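Local coordinates for regulatory protein PCRH (Pseudomonas aeruginosa, PDB 2XCB), which acts as a type III secretion chaperone that binds the chaperone-binding region of the minor translocator protein PopD, at the interface of chains A and B. Numbering follows the deposited sequence. Chains: chain A/B, Regulatory protein PCRH.

Contact 1: the interface of chains A and B. Residues chain A 12-14, 16-17, 20; chain B 24, 28, 33, 36, 39.
The carboxylate of B:Asp36 is the flat group at the centre of this polar patch between two copies of the chaperone, built of tetratricopeptide-type helices. One face of it receives both the hydroxyl OG1 of A:Thr17 and the methyl CD2 of A:Leu13, the latter standing over the face 3.8 Å from the carboxylate carbon CG of B:Asp36. Its open edge, where the syn lone pairs of both oxygens point, takes the backbone N-H of A:Ser14 in a forked bond. The branch from A:Ser14 N to B:Asp36 OD1 is 3.3 Å long. The branch from A:Ser14 N to B:Asp36 OD2, 3.2 Å, is straighter, at 155°. From 36° out of the carboxylate plane, A:Thr17 OG1 donates to B:Asp36 OD2 at 2.5 Å. OD2 is thus gripped by a backbone amide and a hydroxyl, with A:Ser14 OG adding a weak bond, and this cluster of donors probably stabilises the charged form.

A:Thr17 OG1 lies anti to its carbonyl carbon and also accepts from the side-chain amide NE2 of B:Gln28 at 2.7 Å. That bond is bent at its hydrogen, and OG1 lies well out of the amide plane. The B:Gln28 chain folds at chi2 (-51°) to bring its amide there, and meets the A:Gln20 amide tip to tip, planes nearly perpendicular, in a contact without a hydrogen bond. Toward the base of the A:Gln20 side chain, B:Leu24 CD1 packs against CB.

The second carboxylate, A:Asp16, is approached from above its plane at both oxygens. The ammonium NZ of B:Lys33, on a chain bent at chi4, forms a salt bridge to A:Asp16 OD2 at 3.0 Å, the two side chains crossing at about a right angle. A:Gln20 NE2, donating within its own amide plane, bonds OD1 and steadies the acid from the same helix 15-30. A:Ser14 is the N-cap of that helix: its OG accepts a nearly straight bond from the backbone N of A:Thr17, 3.2 Å long.

Contact 2: the interface of chains A and B. Residues chain A 9-10; chain B 10, 39-40, 42-43, 46.
A:Leu10, with chi1 at -133°, swings its two methyl branches to different parts of chain B, while B:Gln42 sets CG anti to its backbone N (chi1 165°) and presents its methylenes. This is a hydrophobic docking site in a tetratricopeptide-type chaperone: the segment preceding helix 15-30 of one copy lies against helix 34-47 of the other. No nitrogen or oxygen reaches a bonding partner across the patch, so its cohesion is apolar, with A:Met9 burying 82 Å² and A:Leu10 63 Å².

A:Met9 is poorly ordered; as modelled, its side chain bends at chi2 and chi3 and lays its thioether along the helix. In this model the methyl CE of A:Met9 reaches CG of B:Gln42 at 3.3 Å, the two side chains crossing obliquely. The sulphur SD of A:Met9 sits 3.4 Å from the backbone carbonyl O of B:Lys39, a contact without a hydrogen bond, and the B:Lys39 methylenes run beside the A:Met9 backbone carbonyl. B:Met46 borders the patch.

A:Leu10 is better defined. Its CD1 branch points at the helix surface, 4.0 Å from the methyl CB of B:Ala43. The same A:Leu10 CD1 lies 3.6 Å from the carbonyl O of B:Lys39. The CD2 branch of A:Leu10 turns toward the partner's own N-terminal segment and meets CD1 of B:Leu10 at 3.6 Å, the two leucines crossing at about a right angle.

Contact 1: the interface of chains A and B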
ATOM      1  N   GLY A  12      -4.546 -10.763  -2.319  1.00 45.99           N
ATOM      2  CA  GLY A  12      -3.774 -11.830  -1.667  1.00 43.73           C
ATOM      3  C   GLY A  12      -2.586 -11.432  -0.814  1.00 42.22           C
ATOM      4  O   GLY A  12      -1.644 -12.189  -0.664  1.00 42.28           O
ATOM      5  N   LEU A  13      -2.595 -10.234  -0.274  1.00 40.84           N
ATOM      6  CA  LEU A  13      -1.495  -9.825   0.578  1.00 39.94           C
ATOM      7  C   LEU A  13      -1.469 -10.619   1.884  1.00 40.92           C
ATOM      8  O   LEU A  13      -2.509 -11.090   2.347  1.00 40.70           O
ATOM      9  CB  LEU A  13      -1.542  -8.317   0.856  1.00 38.72           C
ATOM     10  CG  LEU A  13      -1.289  -7.404  -0.355  1.00 36.50           C
ATOM     11  CD1 LEU A  13      -1.708  -5.997  -0.008  1.00 30.31           C
ATOM     12  CD2 LEU A  13       0.218  -7.476  -0.780  1.00 30.11           C
ATOM     13  N   SER A  14      -0.279 -10.758   2.476  1.00 40.86           N
ATOM     14  CA  SER A  14      -0.152 -11.459   3.732  1.00 41.06           C
ATOM     15  C   SER A  14      -0.834 -10.646   4.831  1.00 41.06           C
ATOM     16  O   SER A  14      -1.151  -9.471   4.629  1.00 40.49           O
ATOM     17  CB  SER A  14       1.323 -11.624   4.120  1.00 41.23           C
ATOM     18  OG  SER A  14       1.814 -10.486   4.836  1.00 41.82           O
ATOM     19  N   ASP A  16       0.523  -9.602   7.653  1.00 38.73           N
ATOM     20  CA  ASP A  16       1.416  -8.568   8.134  0.50 37.98           C
ATOM     21  C   ASP A  16       1.369  -7.320   7.239  1.00 36.81           C
ATOM     22  O   ASP A  16       1.408  -6.194   7.724  1.00 36.21           O
ATOM     23  CB  ASP A  16       2.826  -9.156   8.191  0.50 38.34           C
ATOM     24  CG  ASP A  16       3.871  -8.132   8.500  0.50 38.79           C
ATOM     25  OD1 ASP A  16       3.749  -7.414   9.527  0.50 37.37           O
ATOM     26  OD2 ASP A  16       4.826  -8.050   7.699  0.50 41.47           O
ATOM     27  N   THR A  17       1.300  -7.551   5.925  1.00 35.45           N
ATOM     28  CA  THR A  17       1.283  -6.452   4.929  1.00 33.68           C
ATOM     29  C   THR A  17      -0.039  -5.676   5.061  1.00 32.08           C
ATOM     30  O   THR A  17      -0.021  -4.459   5.185  1.00 31.60           O
ATOM     31  CB  THR A  17       1.438  -6.987   3.467  1.00 34.10           C
ATOM     32  OG1 THR A  17       2.775  -7.516   3.275  1.00 35.31           O
ATOM     33  CG2 THR A  17       1.192  -5.850   2.452  1.00 35.26           C
ATOM     34  N   GLN A  20       0.033  -3.504   8.074  1.00 33.45           N
ATOM     35  CA  GLN A  20       0.864  -2.318   7.840  1.00 32.07           C
ATOM     36  C   GLN A  20       0.119  -1.357   6.933  1.00 29.59           C
ATOM     37  O   GLN A  20       0.215  -0.135   7.064  1.00 30.76           O
ATOM     38  CB  GLN A  20       2.255  -2.709   7.284  1.00 31.81           C
ATOM     39  CG  GLN A  20       3.016  -3.781   8.167  1.00 37.43           C
ATOM     40  CD  GLN A  20       4.476  -4.139   7.701  1.00 41.27           C
ATOM     41  OE1 GLN A  20       5.229  -3.283   7.220  1.00 42.65           O
ATOM     42  NE2 GLN A  20       4.857  -5.405   7.874  1.00 43.88           N
TER
ATOM     43  N   LEU B  24       6.675   0.931   2.350  1.00 27.78           N
ATOM     44  CA  LEU B  24       6.039  -0.321   2.763  1.00 28.95           C
ATOM     45  C   LEU B  24       6.574  -1.426   1.867  1.00 29.10           C
ATOM     46  O   LEU B  24       7.011  -2.483   2.362  1.00 28.92           O
ATOM     47  CB  LEU B  24       4.491  -0.215   2.725  1.00 28.74           C
ATOM     48  CG  LEU B  24       3.594  -1.365   3.209  1.00 32.61           C
ATOM     49  CD1 LEU B  24       2.307  -0.818   3.783  1.00 38.24           C
ATOM     50  CD2 LEU B  24       3.205  -2.250   2.079  1.00 39.25           C
ATOM     51  N   GLN B  28       8.964  -4.772   2.831  1.00 31.44           N
ATOM     52  CA  GLN B  28       8.614  -6.145   2.487  1.00 32.56           C
ATOM     53  C   GLN B  28       9.722  -6.821   1.645  1.00 32.70           C
ATOM     54  O   GLN B  28      10.074  -8.010   1.882  1.00 32.51           O
ATOM     55  CB  GLN B  28       7.255  -6.215   1.804  1.00 32.67           C
ATOM     56  CG  GLN B  28       6.113  -5.709   2.702  1.00 34.10           C
ATOM     57  CD  GLN B  28       6.115  -6.361   4.080  1.00 36.79           C
ATOM     58  OE1 GLN B  28       6.803  -5.929   4.997  1.00 42.49           O
ATOM     59  NE2 GLN B  28       5.332  -7.394   4.224  1.00 38.01           N
ATOM     60  N   LYS B  33       9.917 -10.858   1.596  1.00 30.06           N
ATOM     61  CA  LYS B  33       8.520 -11.057   1.292  0.50 30.07           C
ATOM     62  C   LYS B  33       8.272 -10.614  -0.183  1.00 30.10           C
ATOM     63  O   LYS B  33       7.616  -9.558  -0.433  1.00 29.18           O
ATOM     64  CB  LYS B  33       7.655 -10.301   2.329  0.50 29.82           C
ATOM     65  CG  LYS B  33       7.560 -10.978   3.746  0.50 30.23           C
ATOM     66  CD  LYS B  33       6.262 -10.564   4.502  0.50 31.32           C
ATOM     67  CE  LYS B  33       6.346 -10.793   6.027  0.50 34.65           C
ATOM     68  NZ  LYS B  33       7.116  -9.750   6.792  0.50 36.36           N
ATOM     69  N   ASP B  36       4.518 -10.115  -1.893  1.00 26.67           N
ATOM     70  CA  ASP B  36       3.820  -8.966  -1.370  1.00 27.73           C
ATOM     71  C   ASP B  36       4.474  -7.693  -1.873  1.00 26.45           C
ATOM     72  O   ASP B  36       3.787  -6.747  -2.233  1.00 25.46           O
ATOM     73  CB  ASP B  36       3.896  -8.961   0.140  1.00 26.84           C
ATOM     74  CG  ASP B  36       2.796  -9.834   0.786  1.00 28.10           C
ATOM     75  OD1 ASP B  36       1.986 -10.574   0.132  1.00 25.15           O
ATOM     76  OD2 ASP B  36       2.716  -9.694   1.968  1.00 27.23           O
ATOM     77  N   LYS B  39       3.520  -6.955  -5.473  1.00 21.18           N
ATOM     78  CA  LYS B  39       2.200  -6.380  -5.594  1.00 22.40           C
ATOM     79  C   LYS B  39       2.194  -4.910  -5.220  1.00 21.24           C
ATOM     80  O   LYS B  39       1.524  -4.113  -5.854  1.00 22.21           O
ATOM     81  CB  LYS B  39       1.198  -7.140  -4.673  1.00 23.33           C
ATOM     82  CG  LYS B  39       0.971  -8.580  -5.129  1.00 24.88           C
ATOM     83  CD  LYS B  39       0.289  -9.416  -4.148  1.00 27.69           C
ATOM     84  CE  LYS B  39      -0.171 -10.688  -4.912  1.00 35.68           C
ATOM     85  NZ  LYS B  39      -0.639 -11.675  -3.913  1.00 39.66           N
TER

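Contact 2: the interface of chains A and B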
ATOM      1  N   MET A   9      -5.154  -6.636  -8.843  1.00 59.39           N
ATOM      2  CA  MET A   9      -3.752  -6.985  -8.669  1.00 57.86           C
ATOM      3  C   MET A   9      -3.356  -7.105  -7.171  1.00 56.18           C
ATOM      4  O   MET A   9      -2.666  -8.079  -6.787  1.00 56.27           O
ATOM      5  CB  MET A   9      -2.844  -6.072  -9.528  1.00 58.57           C
ATOM      6  CG  MET A   9      -2.105  -4.955  -8.813  1.00 60.89           C
ATOM      7  SD  MET A   9      -0.851  -5.642  -7.692  1.00 67.52           S
ATOM      8  CE  MET A   9      -0.221  -7.056  -8.652  1.00 65.98           C
ATOM      9  N   LEU A  10      -3.844  -6.167  -6.338  1.00 52.92           N
ATOM     10  CA  LEU A  10      -3.478  -6.054  -4.920  1.00 49.47           C
ATOM     11  C   LEU A  10      -4.048  -7.183  -4.063  1.00 48.57           C
ATOM     12  O   LEU A  10      -3.867  -7.223  -2.842  1.00 46.58           O
ATOM     13  CB  LEU A  10      -3.918  -4.697  -4.384  1.00 49.07           C
ATOM     14  CG  LEU A  10      -2.955  -3.849  -3.543  1.00 47.41           C
ATOM     15  CD1 LEU A  10      -1.485  -3.899  -3.950  1.00 40.65           C
ATOM     16  CD2 LEU A  10      -3.429  -2.409  -3.531  1.00 44.06           C
TER
ATOM     17  N   LEU B  10      -7.413   3.486  -6.078  1.00 53.20           N
ATOM     18  CA  LEU B  10      -6.350   4.211  -5.391  1.00 51.79           C
ATOM     19  C   LEU B  10      -5.799   5.407  -6.207  1.00 50.85           C
ATOM     20  O   LEU B  10      -4.953   6.166  -5.740  1.00 50.49           O
ATOM     21  CB  LEU B  10      -5.215   3.232  -5.033  1.00 51.61           C
ATOM     22  CG  LEU B  10      -5.418   2.155  -3.948  1.00 51.37           C
ATOM     23  CD1 LEU B  10      -4.830   0.832  -4.357  1.00 48.50           C
ATOM     24  CD2 LEU B  10      -4.873   2.569  -2.578  1.00 50.90           C
ATOM     25  N   LYS B  39       3.520  -6.955  -5.473  1.00 21.18           N
ATOM     26  CA  LYS B  39       2.200  -6.380  -5.594  1.00 22.40           C
ATOM     27  C   LYS B  39       2.194  -4.910  -5.220  1.00 21.24           C
ATOM     28  O   LYS B  39       1.524  -4.113  -5.854  1.00 22.21           O
ATOM     29  CB  LYS B  39       1.198  -7.140  -4.673  1.00 23.33           C
ATOM     30  CG  LYS B  39       0.971  -8.580  -5.129  1.00 24.88           C
ATOM     31  CD  LYS B  39       0.289  -9.416  -4.148  1.00 27.69           C
ATOM     32  CE  LYS B  39      -0.171 -10.688  -4.912  1.00 35.68           C
ATOM     33  NZ  LYS B  39      -0.639 -11.675  -3.913  1.00 39.66           N
ATOM     34  N   ILE B  40       2.868  -4.544  -4.154  1.00 21.39           N
ATOM     35  CA  ILE B  40       2.966  -3.116  -3.839  1.00 21.43           C
ATOM     36  C   ILE B  40       3.661  -2.303  -4.975  1.00 23.03           C
ATOM     37  O   ILE B  40       3.174  -1.245  -5.427  1.00 21.15           O
ATOM     38  CB  ILE B  40       3.669  -2.983  -2.486  1.00 22.68           C
ATOM     39  CG1 ILE B  40       2.780  -3.674  -1.441  1.00 23.61           C
ATOM     40  CG2 ILE B  40       3.975  -1.501  -2.161  1.00 20.88           C
ATOM     41  CD1 ILE B  40       1.534  -2.826  -1.088  1.00 30.97           C
ATOM     42  N   GLN B  42       3.939  -3.162  -8.198  1.00 19.97           N
ATOM     43  CA  GLN B  42       3.096  -3.195  -9.329  1.00 21.68           C
ATOM     44  C   GLN B  42       2.040  -2.111  -9.140  1.00 22.10           C
ATOM     45  O   GLN B  42       1.738  -1.379 -10.087  1.00 20.21           O
ATOM     46  CB  GLN B  42       2.503  -4.604  -9.488  1.00 23.26           C
ATOM     47  CG  GLN B  42       1.315  -4.758 -10.418  1.00 33.25           C
ATOM     48  CD  GLN B  42       1.658  -4.761 -11.906  1.00 42.30           C
ATOM     49  OE1 GLN B  42       2.752  -5.134 -12.310  1.00 47.72           O
ATOM     50  NE2 GLN B  42       0.701  -4.355 -12.723  1.00 44.85           N
ATOM     51  N   ALA B  43       1.544  -1.935  -7.896  1.00 22.40           N
ATOM     52  CA  ALA B  43       0.512  -0.886  -7.686  1.00 23.23           C
ATOM     53  C   ALA B  43       1.126   0.468  -7.990  1.00 21.17           C
ATOM     54  O   ALA B  43       0.519   1.263  -8.687  1.00 20.65           O
ATOM     55  CB  ALA B  43      -0.057  -0.918  -6.211  1.00 22.31           C
ATOM     56  N   MET B  46       1.611   1.420 -11.523  1.00 23.19           N
ATOM     57  CA  MET B  46       0.303   1.902 -12.090  1.00 23.95           C
ATOM     58  C   MET B  46      -0.050   3.339 -11.706  1.00 23.03           C
ATOM     59  O   MET B  46      -0.583   4.095 -12.490  1.00 23.37           O
ATOM     60  CB  MET B  46      -0.847   0.945 -11.678  1.00 24.61           C
ATOM     61  CG  MET B  46      -0.577  -0.427 -12.263  1.00 32.05           C
ATOM     62  SD  MET B  46      -1.805  -1.672 -11.978  1.00 44.08           S
ATOM     63  CE  MET B  46      -1.473  -2.289 -10.359  1.00 45.56           C
TER

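The C-alpha centres of contact 1 and contact 2 lie about 11 Å apart, and B:Lys39 belongs to both. Helix 34-47 of chain B also serves both, while chain A supplies successive stretches of its N-terminal region: residues 9-10 in contact 2, then 12-14 and the beginning of helix 15-30 in contact 1. An apolar stretch is thus followed closely by a polar, charged one along the same chain. Two-fold symmetry repeats each contact with the chains exchanged, so reciprocal N-terminal segments could clasp the pair together; that this dimer also forms in the cell is an inference.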